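Local coordinates for protein ATP-dependent RNA helicase HrpB (Escherichia coli, PDB 6EUD) that hydrolyses ATP to ADP and phosphate as a DExH-box RNA helicase that binds single-stranded RNA, at residues 11-16 against 37-42; 17-22 against 173-178; 42-47 against 122-127; 137-142 against 155-160. One frame throughout, in Å; residues are numbered along the deposited sequence.

Interaction 1 (11-16 against 37-42)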
loop_
_atom_site.group_PDB
_atom_site.type_symbol
_atom_site.label_atom_id
_atom_site.label_comp_id
_atom_site.label_asym_id
_atom_site.label_seq_id
_atom_site.Cartn_x
_atom_site.Cartn_y
_atom_site.Cartn_z
ATOM N N ALA A 11 -18.198 -37.275 1.469
ATOM C CA ALA A 11 -19.601 -37.163 1.867
ATOM C C ALA A 11 -20.255 -35.886 1.355
ATOM O O ALA A 11 -21.460 -35.694 1.512
ATOM C CB ALA A 11 -19.729 -37.244 3.394
ATOM N N VAL A 12 -19.463 -35.016 0.739
ATOM C CA VAL A 12 -19.968 -33.728 0.288
ATOM C C VAL A 12 -19.867 -33.636 -1.244
ATOM O O VAL A 12 -20.425 -32.728 -1.864
ATOM C CB VAL A 12 -19.204 -32.571 0.990
ATOM C CG1 VAL A 12 -17.781 -32.437 0.459
ATOM C CG2 VAL A 12 -19.961 -31.267 0.872
ATOM N N LEU A 13 -19.190 -34.618 -1.839
ATOM C CA LEU A 13 -18.929 -34.669 -3.285
ATOM C C LEU A 13 -20.164 -34.593 -4.197
ATOM O O LEU A 13 -20.133 -33.879 -5.203
ATOM C CB LEU A 13 -18.140 -35.942 -3.625
ATOM C CG LEU A 13 -17.891 -36.206 -5.112
ATOM C CD1 LEU A 13 -17.098 -35.068 -5.748
ATOM C CD2 LEU A 13 -17.178 -37.532 -5.289
ATOM N N PRO A 14 -21.242 -35.334 -3.873
ATOM C CA PRO A 14 -22.403 -35.222 -4.763
ATOM C C PRO A 14 -22.992 -33.810 -4.810
ATOM O O PRO A 14 -23.349 -33.342 -5.889
ATOM C CB PRO A 14 -23.404 -36.216 -4.162
ATOM C CG PRO A 14 -22.554 -37.192 -3.409
ATOM C CD PRO A 14 -21.449 -36.363 -2.839
ATOM N N GLU A 15 -23.082 -33.144 -3.662
ATOM C CA GLU A 15 -23.551 -31.758 -3.613
ATOM C C GLU A 15 -22.683 -30.848 -4.479
ATOM O O GLU A 15 -23.178 -29.902 -5.100
ATOM C CB GLU A 15 -23.571 -31.247 -2.168
ATOM C CG GLU A 15 -23.884 -29.759 -2.028
ATOM C CD GLU A 15 -24.020 -29.317 -0.580
ATOM O OE1 GLU A 15 -23.243 -29.802 0.271
ATOM O OE2 GLU A 15 -24.906 -28.486 -0.292
ATOM N N LEU A 16 -21.387 -31.152 -4.513
ATOM C CA LEU A 16 -20.409 -30.365 -5.258
ATOM C C LEU A 16 -20.556 -30.532 -6.769
ATOM O O LEU A 16 -20.479 -29.558 -7.520
ATOM C CB LEU A 16 -18.989 -30.750 -4.843
ATOM C CG LEU A 16 -17.922 -29.712 -5.182
ATOM C CD1 LEU A 16 -18.202 -28.413 -4.446
ATOM C CD2 LEU A 16 -16.539 -30.236 -4.859
ATOM N N SER A 37 -7.643 -31.442 -0.888
ATOM C CA SER A 37 -6.517 -31.250 -1.796
ATOM C C SER A 37 -5.971 -32.582 -2.325
ATOM O O SER A 37 -5.638 -32.714 -3.509
ATOM C CB SER A 37 -5.398 -30.483 -1.083
ATOM O OG SER A 37 -5.917 -29.405 -0.326
ATOM N N THR A 38 -5.887 -33.564 -1.431
ATOM C CA THR A 38 -5.226 -34.829 -1.718
ATOM C C THR A 38 -6.194 -35.914 -2.180
ATOM O O THR A 38 -5.846 -37.096 -2.241
ATOM C CB THR A 38 -4.466 -35.334 -0.479
ATOM O OG1 THR A 38 -5.337 -35.316 0.660
ATOM C CG2 THR A 38 -3.260 -34.449 -0.204
ATOM N N TRP A 39 -7.415 -35.516 -2.508
ATOM C CA TRP A 39 -8.383 -36.480 -2.988
ATOM C C TRP A 39 -9.282 -35.853 -4.024
ATOM O O TRP A 39 -9.247 -36.243 -5.185
ATOM C CB TRP A 39 -9.220 -37.035 -1.834
ATOM C CG TRP A 39 -10.022 -38.237 -2.208
ATOM C CD1 TRP A 39 -9.552 -39.502 -2.378
ATOM C CD2 TRP A 39 -11.436 -38.297 -2.441
ATOM N NE1 TRP A 39 -10.578 -40.347 -2.711
ATOM C CE2 TRP A 39 -11.749 -39.636 -2.751
ATOM C CE3 TRP A 39 -12.469 -37.352 -2.417
ATOM C CZ2 TRP A 39 -13.053 -40.056 -3.039
ATOM C CZ3 TRP A 39 -13.771 -37.777 -2.703
ATOM C CH2 TRP A 39 -14.045 -39.113 -3.010
ATOM N N LEU A 40 -10.057 -34.860 -3.598
ATOM C CA LEU A 40 -11.133 -34.282 -4.412
ATOM C C LEU A 40 -10.819 -33.979 -5.900
ATOM O O LEU A 40 -11.692 -34.166 -6.753
ATOM C CB LEU A 40 -11.646 -33.007 -3.735
ATOM C CG LEU A 40 -12.928 -32.404 -4.314
ATOM C CD1 LEU A 40 -13.996 -33.467 -4.569
ATOM C CD2 LEU A 40 -13.461 -31.336 -3.390
ATOM N N PRO A 41 -9.594 -33.511 -6.225
ATOM C CA PRO A 41 -9.299 -33.264 -7.646
ATOM C C PRO A 41 -9.559 -34.429 -8.618
ATOM O O PRO A 41 -10.195 -34.207 -9.646
ATOM C CB PRO A 41 -7.808 -32.925 -7.621
ATOM C CG PRO A 41 -7.628 -32.254 -6.324
ATOM C CD PRO A 41 -8.532 -32.964 -5.360
ATOM N N LEU A 42 -9.078 -35.627 -8.303
ATOM C CA LEU A 42 -9.244 -36.789 -9.171
ATOM C C LEU A 42 -10.706 -37.076 -9.511
ATOM O O LEU A 42 -11.017 -37.526 -10.616
ATOM C CB LEU A 42 -8.639 -38.024 -8.508
ATOM C CG LEU A 42 -7.139 -38.023 -8.245
ATOM C CD1 LEU A 42 -6.761 -39.266 -7.445
ATOM C CD2 LEU A 42 -6.365 -37.945 -9.553
#

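Interaction 2 (17-22 against 173-178)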
loop_
_atom_site.group_PDB
_atom_site.type_symbol
_atom_site.label_atom_id
_atom_site.label_comp_id
_atom_site.label_asym_id
_atom_site.label_seq_id
_atom_site.Cartn_x
_atom_site.Cartn_y
_atom_site.Cartn_z
ATOM N N LEU A 17 -20.753 -31.772 -7.206
ATOM C CA LEU A 17 -20.915 -32.051 -8.622
ATOM C C LEU A 17 -22.156 -31.346 -9.160
ATOM O O LEU A 17 -22.117 -30.770 -10.244
ATOM C CB LEU A 17 -21.002 -33.554 -8.867
ATOM C CG LEU A 17 -19.766 -34.339 -8.438
ATOM C CD1 LEU A 17 -19.925 -35.809 -8.781
ATOM C CD2 LEU A 17 -18.540 -33.767 -9.088
ATOM N N THR A 18 -23.244 -31.378 -8.392
ATOM C CA THR A 18 -24.489 -30.707 -8.776
ATOM C C THR A 18 -24.290 -29.197 -8.944
ATOM O O THR A 18 -24.760 -28.609 -9.920
ATOM C CB THR A 18 -25.611 -30.951 -7.746
ATOM O OG1 THR A 18 -25.894 -32.354 -7.662
ATOM C CG2 THR A 18 -26.873 -30.208 -8.151
ATOM N N ALA A 19 -23.592 -28.574 -7.997
ATOM C CA ALA A 19 -23.285 -27.145 -8.084
ATOM C C ALA A 19 -22.257 -26.864 -9.176
ATOM O O ALA A 19 -22.313 -25.833 -9.856
ATOM C CB ALA A 19 -22.779 -26.620 -6.742
ATOM N N LEU A 20 -21.313 -27.787 -9.330
ATOM C CA LEU A 20 -20.258 -27.656 -10.323
ATOM C C LEU A 20 -20.846 -27.506 -11.728
ATOM O O LEU A 20 -20.445 -26.620 -12.490
ATOM C CB LEU A 20 -19.319 -28.865 -10.249
ATOM C CG LEU A 20 -17.830 -28.540 -10.361
ATOM C CD1 LEU A 20 -17.494 -27.282 -9.585
ATOM C CD2 LEU A 20 -17.018 -29.708 -9.848
ATOM N N ASP A 21 -21.820 -28.359 -12.041
ATOM C CA ASP A 21 -22.477 -28.373 -13.343
ATOM C C ASP A 21 -23.707 -27.460 -13.375
ATOM O O ASP A 21 -24.661 -27.721 -14.107
ATOM C CB ASP A 21 -22.893 -29.805 -13.707
ATOM C CG ASP A 21 -21.795 -30.830 -13.443
ATOM O OD1 ASP A 21 -20.603 -30.505 -13.612
ATOM O OD2 ASP A 21 -22.130 -31.972 -13.061
ATOM N N CYS A 22 -23.686 -26.401 -12.572
ATOM C CA CYS A 22 -24.818 -25.479 -12.459
ATOM C C CYS A 22 -24.386 -24.020 -12.516
ATOM O O CYS A 22 -25.084 -23.177 -13.087
ATOM C CB CYS A 22 -25.584 -25.727 -11.154
ATOM S SG CYS A 22 -26.868 -24.501 -10.784
ATOM N N GLU A 173 -24.168 -15.349 -6.678
ATOM C CA GLU A 173 -24.673 -16.414 -7.540
ATOM C C GLU A 173 -23.933 -17.722 -7.304
ATOM O O GLU A 173 -24.211 -18.728 -7.957
ATOM C CB GLU A 173 -24.532 -16.022 -9.015
ATOM C CG GLU A 173 -23.073 -15.924 -9.494
ATOM C CD GLU A 173 -22.336 -14.692 -8.970
ATOM O OE1 GLU A 173 -22.995 -13.764 -8.451
ATOM O OE2 GLU A 173 -21.092 -14.662 -9.062
ATOM N N ALA A 174 -22.978 -17.698 -6.379
ATOM C CA ALA A 174 -22.060 -18.813 -6.216
ATOM C C ALA A 174 -22.492 -19.760 -5.111
ATOM O O ALA A 174 -22.598 -19.361 -3.952
ATOM C CB ALA A 174 -20.669 -18.301 -5.948
ATOM N N PRO A 175 -22.740 -21.029 -5.473
ATOM C CA PRO A 175 -23.123 -22.082 -4.528
ATOM C C PRO A 175 -22.050 -22.324 -3.484
ATOM O O PRO A 175 -20.905 -22.620 -3.834
ATOM C CB PRO A 175 -23.294 -23.315 -5.420
ATOM C CG PRO A 175 -23.578 -22.769 -6.766
ATOM C CD PRO A 175 -22.767 -21.509 -6.864
ATOM N N VAL A 176 -22.418 -22.192 -2.216
ATOM C CA VAL A 176 -21.504 -22.492 -1.123
ATOM C C VAL A 176 -21.684 -23.945 -0.696
ATOM O O VAL A 176 -22.789 -24.383 -0.381
ATOM C CB VAL A 176 -21.721 -21.555 0.080
ATOM C CG1 VAL A 176 -20.670 -21.824 1.164
ATOM C CG2 VAL A 176 -21.691 -20.095 -0.378
ATOM N N VAL A 177 -20.590 -24.694 -0.698
ATOM C CA VAL A 177 -20.637 -26.112 -0.387
ATOM C C VAL A 177 -19.757 -26.401 0.820
ATOM O O VAL A 177 -18.543 -26.280 0.745
ATOM C CB VAL A 177 -20.188 -26.951 -1.594
ATOM C CG1 VAL A 177 -20.016 -28.403 -1.204
ATOM C CG2 VAL A 177 -21.188 -26.808 -2.741
ATOM N N ILE A 178 -20.373 -26.779 1.935
ATOM C CA ILE A 178 -19.648 -26.882 3.201
ATOM C C ILE A 178 -19.405 -28.313 3.673
ATOM O O ILE A 178 -20.337 -29.090 3.878
ATOM C CB ILE A 178 -20.383 -26.138 4.333
ATOM C CG1 ILE A 178 -20.533 -24.657 3.978
ATOM C CG2 ILE A 178 -19.621 -26.312 5.643
ATOM C CD1 ILE A 178 -21.186 -23.814 5.042
#

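Interaction 3 (42-47 against 122-127)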
loop_
_atom_site.group_PDB
_atom_site.type_symbol
_atom_site.label_atom_id
_atom_site.label_comp_id
_atom_site.label_asym_id
_atom_site.label_seq_id
_atom_site.Cartn_x
_atom_site.Cartn_y
_atom_site.Cartn_z
ATOM N N LEU A 42 -9.078 -35.627 -8.303
ATOM C CA LEU A 42 -9.244 -36.789 -9.171
ATOM C C LEU A 42 -10.706 -37.076 -9.511
ATOM O O LEU A 42 -11.017 -37.526 -10.616
ATOM C CB LEU A 42 -8.639 -38.024 -8.508
ATOM C CG LEU A 42 -7.139 -38.023 -8.245
ATOM C CD1 LEU A 42 -6.761 -39.266 -7.445
ATOM C CD2 LEU A 42 -6.365 -37.945 -9.553
ATOM N N GLN A 43 -11.601 -36.827 -8.559
ATOM C CA GLN A 43 -13.013 -37.181 -8.734
ATOM C C GLN A 43 -13.764 -36.151 -9.577
ATOM O O GLN A 43 -14.798 -36.457 -10.172
ATOM C CB GLN A 43 -13.713 -37.386 -7.372
ATOM C CG GLN A 43 -13.214 -38.594 -6.525
ATOM C CD GLN A 43 -11.707 -38.624 -6.245
ATOM O OE1 GLN A 43 -10.990 -37.669 -6.524
ATOM N NE2 GLN A 43 -11.222 -39.749 -5.735
ATOM N N LEU A 44 -13.225 -34.941 -9.652
ATOM C CA LEU A 44 -13.731 -33.934 -10.577
ATOM C C LEU A 44 -13.130 -34.179 -11.972
ATOM O O LEU A 44 -13.681 -33.758 -12.991
ATOM C CB LEU A 44 -13.397 -32.525 -10.071
ATOM C CG LEU A 44 -13.866 -32.192 -8.652
ATOM C CD1 LEU A 44 -13.642 -30.734 -8.317
ATOM C CD2 LEU A 44 -15.323 -32.541 -8.455
ATOM N N LEU A 45 -11.998 -34.874 -11.998
ATOM C CA LEU A 45 -11.338 -35.239 -13.243
ATOM C C LEU A 45 -12.084 -36.382 -13.921
ATOM O O LEU A 45 -12.286 -36.373 -15.134
ATOM C CB LEU A 45 -9.887 -35.633 -12.969
ATOM C CG LEU A 45 -8.997 -35.757 -14.195
ATOM C CD1 LEU A 45 -9.007 -34.432 -14.934
ATOM C CD2 LEU A 45 -7.584 -36.159 -13.798
ATOM N N ALA A 46 -12.496 -37.356 -13.109
ATOM C CA ALA A 46 -13.210 -38.539 -13.570
ATOM C C ALA A 46 -14.677 -38.230 -13.850
ATOM O O ALA A 46 -15.357 -38.991 -14.538
ATOM C CB ALA A 46 -13.088 -39.648 -12.544
ATOM N N HIS A 47 -15.157 -37.111 -13.310
ATOM C CA HIS A 47 -16.530 -36.647 -13.548
ATOM C C HIS A 47 -16.694 -36.086 -14.960
ATOM O O HIS A 47 -16.008 -35.126 -15.333
ATOM C CB HIS A 47 -16.930 -35.581 -12.519
ATOM C CG HIS A 47 -18.326 -35.062 -12.692
ATOM N ND1 HIS A 47 -19.441 -35.865 -12.576
ATOM C CD2 HIS A 47 -18.788 -33.817 -12.965
ATOM C CE1 HIS A 47 -20.528 -35.140 -12.773
ATOM N NE2 HIS A 47 -20.160 -33.894 -13.009
ATOM N N LEU A 122 -11.816 -26.497 -15.856
ATOM C CA LEU A 122 -11.994 -26.156 -14.453
ATOM C C LEU A 122 -10.689 -25.721 -13.810
ATOM O O LEU A 122 -9.659 -26.378 -13.948
ATOM C CB LEU A 122 -12.581 -27.337 -13.685
ATOM C CG LEU A 122 -12.405 -27.269 -12.166
ATOM C CD1 LEU A 122 -13.212 -26.128 -11.544
ATOM C CD2 LEU A 122 -12.757 -28.610 -11.534
ATOM N N VAL A 123 -10.739 -24.599 -13.109
ATOM C CA VAL A 123 -9.595 -24.157 -12.327
ATOM C C VAL A 123 -9.954 -24.182 -10.840
ATOM O O VAL A 123 -11.050 -23.761 -10.452
ATOM C CB VAL A 123 -9.126 -22.747 -12.752
ATOM C CG1 VAL A 123 -7.887 -22.351 -11.986
ATOM C CG2 VAL A 123 -8.839 -22.714 -14.255
ATOM N N ILE A 124 -9.036 -24.700 -10.024
ATOM C CA ILE A 124 -9.224 -24.772 -8.580
ATOM C C ILE A 124 -8.206 -23.914 -7.825
ATOM O O ILE A 124 -6.995 -24.111 -7.962
ATOM C CB ILE A 124 -9.114 -26.216 -8.077
ATOM C CG1 ILE A 124 -10.001 -27.141 -8.917
ATOM C CG2 ILE A 124 -9.467 -26.291 -6.592
ATOM C CD1 ILE A 124 -9.872 -28.597 -8.554
ATOM N N LEU A 125 -8.710 -22.966 -7.033
ATOM C CA LEU A 125 -7.877 -22.102 -6.206
ATOM C C LEU A 125 -7.872 -22.604 -4.766
ATOM O O LEU A 125 -8.827 -22.386 -4.017
ATOM C CB LEU A 125 -8.373 -20.656 -6.254
ATOM C CG LEU A 125 -8.518 -20.005 -7.630
ATOM C CD1 LEU A 125 -9.035 -18.595 -7.485
ATOM C CD2 LEU A 125 -7.194 -20.015 -8.347
ATOM N N ASP A 126 -6.786 -23.265 -4.379
ATOM C CA ASP A 126 -6.727 -23.916 -3.084
ATOM C C ASP A 126 -6.171 -22.984 -2.003
ATOM O O ASP A 126 -5.480 -22.021 -2.310
ATOM C CB ASP A 126 -5.892 -25.198 -3.190
ATOM C CG ASP A 126 -6.165 -26.163 -2.062
ATOM O OD1 ASP A 126 -5.265 -26.960 -1.741
ATOM O OD2 ASP A 126 -7.277 -26.119 -1.488
ATOM N N GLU A 127 -6.484 -23.291 -0.745
ATOM C CA GLU A 127 -6.077 -22.490 0.409
ATOM C C GLU A 127 -6.408 -21.015 0.203
ATOM O O GLU A 127 -5.604 -20.143 0.504
ATOM C CB GLU A 127 -4.583 -22.674 0.691
ATOM C CG GLU A 127 -4.139 -24.135 0.677
ATOM C CD GLU A 127 -4.820 -24.988 1.748
ATOM O OE1 GLU A 127 -5.094 -24.472 2.852
ATOM O OE2 GLU A 127 -5.086 -26.181 1.485
#

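Interaction 4 (137-142 against 155-160)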
loop_
_atom_site.group_PDB
_atom_site.type_symbol
_atom_site.label_atom_id
_atom_site.label_comp_id
_atom_site.label_asym_id
_atom_site.label_seq_id
_atom_site.Cartn_x
_atom_site.Cartn_y
_atom_site.Cartn_z
ATOM N N LEU A 137 -5.134 -12.225 -7.594
ATOM C CA LEU A 137 -4.886 -11.887 -8.981
ATOM C C LEU A 137 -5.411 -13.002 -9.888
ATOM O O LEU A 137 -6.107 -12.720 -10.855
ATOM C CB LEU A 137 -3.400 -11.630 -9.211
ATOM C CG LEU A 137 -3.041 -11.364 -10.673
ATOM C CD1 LEU A 137 -3.922 -10.256 -11.236
ATOM C CD2 LEU A 137 -1.562 -11.034 -10.826
ATOM N N ALA A 138 -5.127 -14.264 -9.562
ATOM C CA ALA A 138 -5.707 -15.389 -10.319
ATOM C C ALA A 138 -7.235 -15.333 -10.371
ATOM O O ALA A 138 -7.828 -15.537 -11.420
ATOM C CB ALA A 138 -5.276 -16.714 -9.732
ATOM N N LEU A 139 -7.868 -15.059 -9.237
ATOM C CA LEU A 139 -9.321 -14.951 -9.198
ATOM C C LEU A 139 -9.865 -13.872 -10.143
ATOM O O LEU A 139 -10.818 -14.119 -10.879
ATOM C CB LEU A 139 -9.801 -14.665 -7.776
ATOM C CG LEU A 139 -11.319 -14.582 -7.663
ATOM C CD1 LEU A 139 -11.925 -15.871 -8.175
ATOM C CD2 LEU A 139 -11.745 -14.333 -6.228
ATOM N N ALA A 140 -9.259 -12.686 -10.117
ATOM C CA ALA A 140 -9.677 -11.565 -10.965
ATOM C C ALA A 140 -9.545 -11.866 -12.466
ATOM O O ALA A 140 -10.445 -11.521 -13.260
ATOM C CB ALA A 140 -8.877 -10.318 -10.611
ATOM N N LEU A 141 -8.432 -12.491 -12.850
ATOM C CA LEU A 141 -8.200 -12.858 -14.245
ATOM C C LEU A 141 -9.208 -13.897 -14.688
ATOM O O LEU A 141 -9.831 -13.769 -15.737
ATOM C CB LEU A 141 -6.777 -13.383 -14.436
ATOM C CG LEU A 141 -5.711 -12.313 -14.183
ATOM C CD1 LEU A 141 -4.332 -12.917 -14.079
ATOM C CD2 LEU A 141 -5.747 -11.291 -15.301
ATOM N N LEU A 142 -9.388 -14.918 -13.869
ATOM C CA LEU A 142 -10.309 -15.999 -14.202
ATOM C C LEU A 142 -11.776 -15.552 -14.307
ATOM O O LEU A 142 -12.542 -16.101 -15.095
ATOM C CB LEU A 142 -10.171 -17.115 -13.174
ATOM C CG LEU A 142 -8.845 -17.858 -13.280
ATOM C CD1 LEU A 142 -8.608 -18.741 -12.066
ATOM C CD2 LEU A 142 -8.816 -18.662 -14.577
ATOM N N LEU A 155 -15.148 -22.990 -12.105
ATOM C CA LEU A 155 -14.192 -22.453 -11.139
ATOM C C LEU A 155 -14.479 -22.906 -9.705
ATOM O O LEU A 155 -15.536 -22.590 -9.138
ATOM C CB LEU A 155 -14.191 -20.920 -11.223
ATOM C CG LEU A 155 -13.134 -20.144 -10.453
ATOM C CD1 LEU A 155 -11.772 -20.588 -10.924
ATOM C CD2 LEU A 155 -13.329 -18.661 -10.663
ATOM N N LEU A 156 -13.534 -23.640 -9.117
ATOM C CA LEU A 156 -13.687 -24.099 -7.740
ATOM C C LEU A 156 -12.762 -23.389 -6.748
ATOM O O LEU A 156 -11.538 -23.514 -6.799
ATOM C CB LEU A 156 -13.447 -25.604 -7.655
ATOM C CG LEU A 156 -13.577 -26.189 -6.242
ATOM C CD1 LEU A 156 -14.938 -25.843 -5.638
ATOM C CD2 LEU A 156 -13.401 -27.685 -6.300
ATOM N N ILE A 157 -13.354 -22.665 -5.815
ATOM C CA ILE A 157 -12.561 -21.989 -4.806
ATOM C C ILE A 157 -12.660 -22.746 -3.490
ATOM O O ILE A 157 -13.749 -22.912 -2.933
ATOM C CB ILE A 157 -13.010 -20.531 -4.642
ATOM C CG1 ILE A 157 -12.921 -19.832 -5.997
ATOM C CG2 ILE A 157 -12.161 -19.811 -3.601
ATOM C CD1 ILE A 157 -13.432 -18.429 -6.001
ATOM N N MET A 158 -11.515 -23.227 -3.014
ATOM C CA MET A 158 -11.457 -24.020 -1.793
ATOM C C MET A 158 -10.862 -23.223 -0.652
ATOM O O MET A 158 -9.737 -22.724 -0.728
ATOM C CB MET A 158 -10.627 -25.284 -1.992
ATOM C CG MET A 158 -11.191 -26.301 -2.974
ATOM S SD MET A 158 -10.106 -27.739 -3.005
ATOM C CE MET A 158 -10.929 -28.764 -4.202
ATOM N N SER A 159 -11.626 -23.131 0.421
ATOM C CA SER A 159 -11.193 -22.454 1.620
ATOM C C SER A 159 -11.243 -23.448 2.785
ATOM O O SER A 159 -12.104 -24.333 2.821
ATOM C CB SER A 159 -12.082 -21.242 1.869
ATOM O OG SER A 159 -11.752 -20.567 3.064
ATOM N N ALA A 160 -10.313 -23.319 3.725
ATOM C CA ALA A 160 -10.288 -24.215 4.875
ATOM C C ALA A 160 -11.030 -23.630 6.082
ATOM O O ALA A 160 -11.235 -24.323 7.081
ATOM C CB ALA A 160 -8.839 -24.563 5.254
#

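Interaction 1 (11-16 against 37-42)
Leu-40 meets two leucines of the first helix, Leu-13 and Leu-16, and its two methyls are shared between them. CD2 of Leu-40 lies 3.6 Å from CD2 of Leu-16. CD1 of Leu-40 lies 3.7 Å from CD1 of Leu-13. CD2 of Leu-16 also reaches back to CD1 of Leu-40 at 4.1 Å, so it sits close to both tips of the fork. This is the tight, inner part of the contact, and both Leu-16 and Leu-40 are buried. In Leu-40 the CG is turned opposite the backbone N (chi1 -170°), which sends the fork across to the helix 13-20.

The outer part is looser. CD2 of Leu-13 only approaches the benzo end of the Trp-39 indole, at 4.2 Å from CH2. The Leu-13 and Trp-39 side chains cross at about a right angle. Both residues are partly exposed, so solvent reaches this side. No hydrogen bond crosses between the segments.

Ser-37 ends the predicted ATP-binding loop, and its OG is hydrogen-bonded to Asp-126 of the DEFH box. The contact therefore lies just beyond the P-loop. Leu-16 rests on Val-26 and Leu-40 on Leu-28, both of strand 26-29, while Trp-39 packs on Leu-74 of helix 61-74.

Interaction 2 (17-22 against 173-178)
Ala-19 meets Pro-175 and Val-177 where the first helix of the RecA-like ATPase domain lies against the edge strand 176-178 of its mainly parallel core sheet; Pro-175 comes just before that strand. The Ala-19 methyl points toward segment 173-178. Its CB is 3.6 Å from CB of Pro-175 and 3.9 Å from CG of the same ring. One small methyl thus rests on two neighbouring carbons of the pyrrolidine. CG2 of Val-177 is a more distant partner, 4.3 Å from the Ala-19 CB. The contact is wholly apolar, and no hydrogen bond crosses it. Because both side chains are small, the backbones come close here: the CA atoms of Ala-19 and Pro-175 are 6.2 Å apart.

The next shell surrounds both partners. CG1 of Val-177 is anti to the backbone N (chi1 171°), and this leaves CG2 for Ala-19. Val-177 also touches Val-12, Glu-15 and Leu-16. Backbone hydrogen bonds join Pro-175 to Leu-27, and Val-177 to Leu-27 and Ser-29. These bonds hold the edge strand beside strand 26-29, which leads into the predicted ATP-binding loop. Ala-19 also packs on Val-26 of that strand.

Further out, the helix ends just past Ala-19. Asp-21 is the first residue to leave the helical conformation, although its N still bonds to Leu-17 O at 3.0 Å. Its carboxylate has two outside partners: OD1 forms a salt bridge with Lys-154 NZ, and OD2 is hydrogen-bonded to His-47 NE2.

Interaction 3 (42-47 against 122-127)
Strand 120-125 leads directly into the DEFH box, the motif II of this helicase family, and Leu-44 of the helix after the P-loop packs on its side chains Leu-122 and Ile-124. Leu-44 makes both contacts through one methyl. Its CD1 is 4.0 Å from CD2 of Leu-122 and 4.3 Å from CD1 of Ile-124. The two leucine side chains meet at a slant. Leu-44 has CG anti to its carbonyl carbon (chi1 -55°), and the branch reaches from the helix to the sheet. Ile-124 answers with the end of an extended CG1-CD1 arm (chi2 176°).

Other apolar groups surround the same leucine. Leu-17 and Leu-20 of helix 13-20 touch Leu-44, as does Leu-156 of strand 154-159. The strand itself is held by backbone hydrogen bonds from Leu-122 and Ile-124 to Ile-55 on one side, and from Val-123 to Lys-154 and Leu-156 on the other.

Beyond the apolar part, the chain turns polar. Glu-127 OE2 forms a salt bridge with Lys-36 NZ of the predicted ATP-binding loop. All three touching residues are buried and no hydrogen bond joins the segments. The helix and strand are thus held here by shape and van der Waals contact, while a direct polar link with the P-loop comes from Glu-127, just past the strand's end.

Interaction 4 (137-142 against 155-160)
Helix 137-142 runs nearly antiparallel to strand 155-159, at 158° between their directions, with the axes 11.1 Å apart at closest approach. The gap is filled by Leu-139 and Leu-142 from the helix, and by Leu-155 and Ile-157 from the strand. CD1 of Leu-139 touches both strand residues. It lies 3.7 Å from CD1 of Ile-157 and 4.0 Å from CD2 of Leu-155. Leu-139 stands at about a right angle to each of them. Its CG is opposite the backbone N (chi1 -178°), and this brings the end of the side chain nearer to the strand than its root. Leu-155 uses its other methyl for the next turn of the helix, with CD1 3.8 Å from CD1 of Leu-142. The fork of Leu-155 therefore spans two helical positions.

All four residues are buried. Leu-142 and Leu-155 also meet Val-123, and Leu-142 reaches Ile-111 of helix 106-113. Ile-157 touches Phe-128 of the DEFH box. Strand 120-125, helix 133-145 and strand 154-159 form a beta-alpha-beta crossover, the repeated unit of P-loop NTPase domains, and the contact packs its helix on its second strand.

How the interactions relate
All four contacts belong to the first RecA-like domain. Interactions 1 and 3 are closest, with centres about 8 Å apart; they share Leu-42 and helix 40-45. Interactions 1 and 2 share helix 13-20, and their segments alternate along the chain. Interactions 3 and 4 follow in series, inside the loop closed by interaction 2. They use neighbouring strands 120-125 and 154-159, joined by Val-123 O to Leu-156 N at 2.8 Å. Leu-156 and Met-158 face helices 13-20 and 40-45, whereas helix 133-145 lies on the other face. The contacts thus pack helices on both faces of the sheet that carries the P-loop and DEFH box.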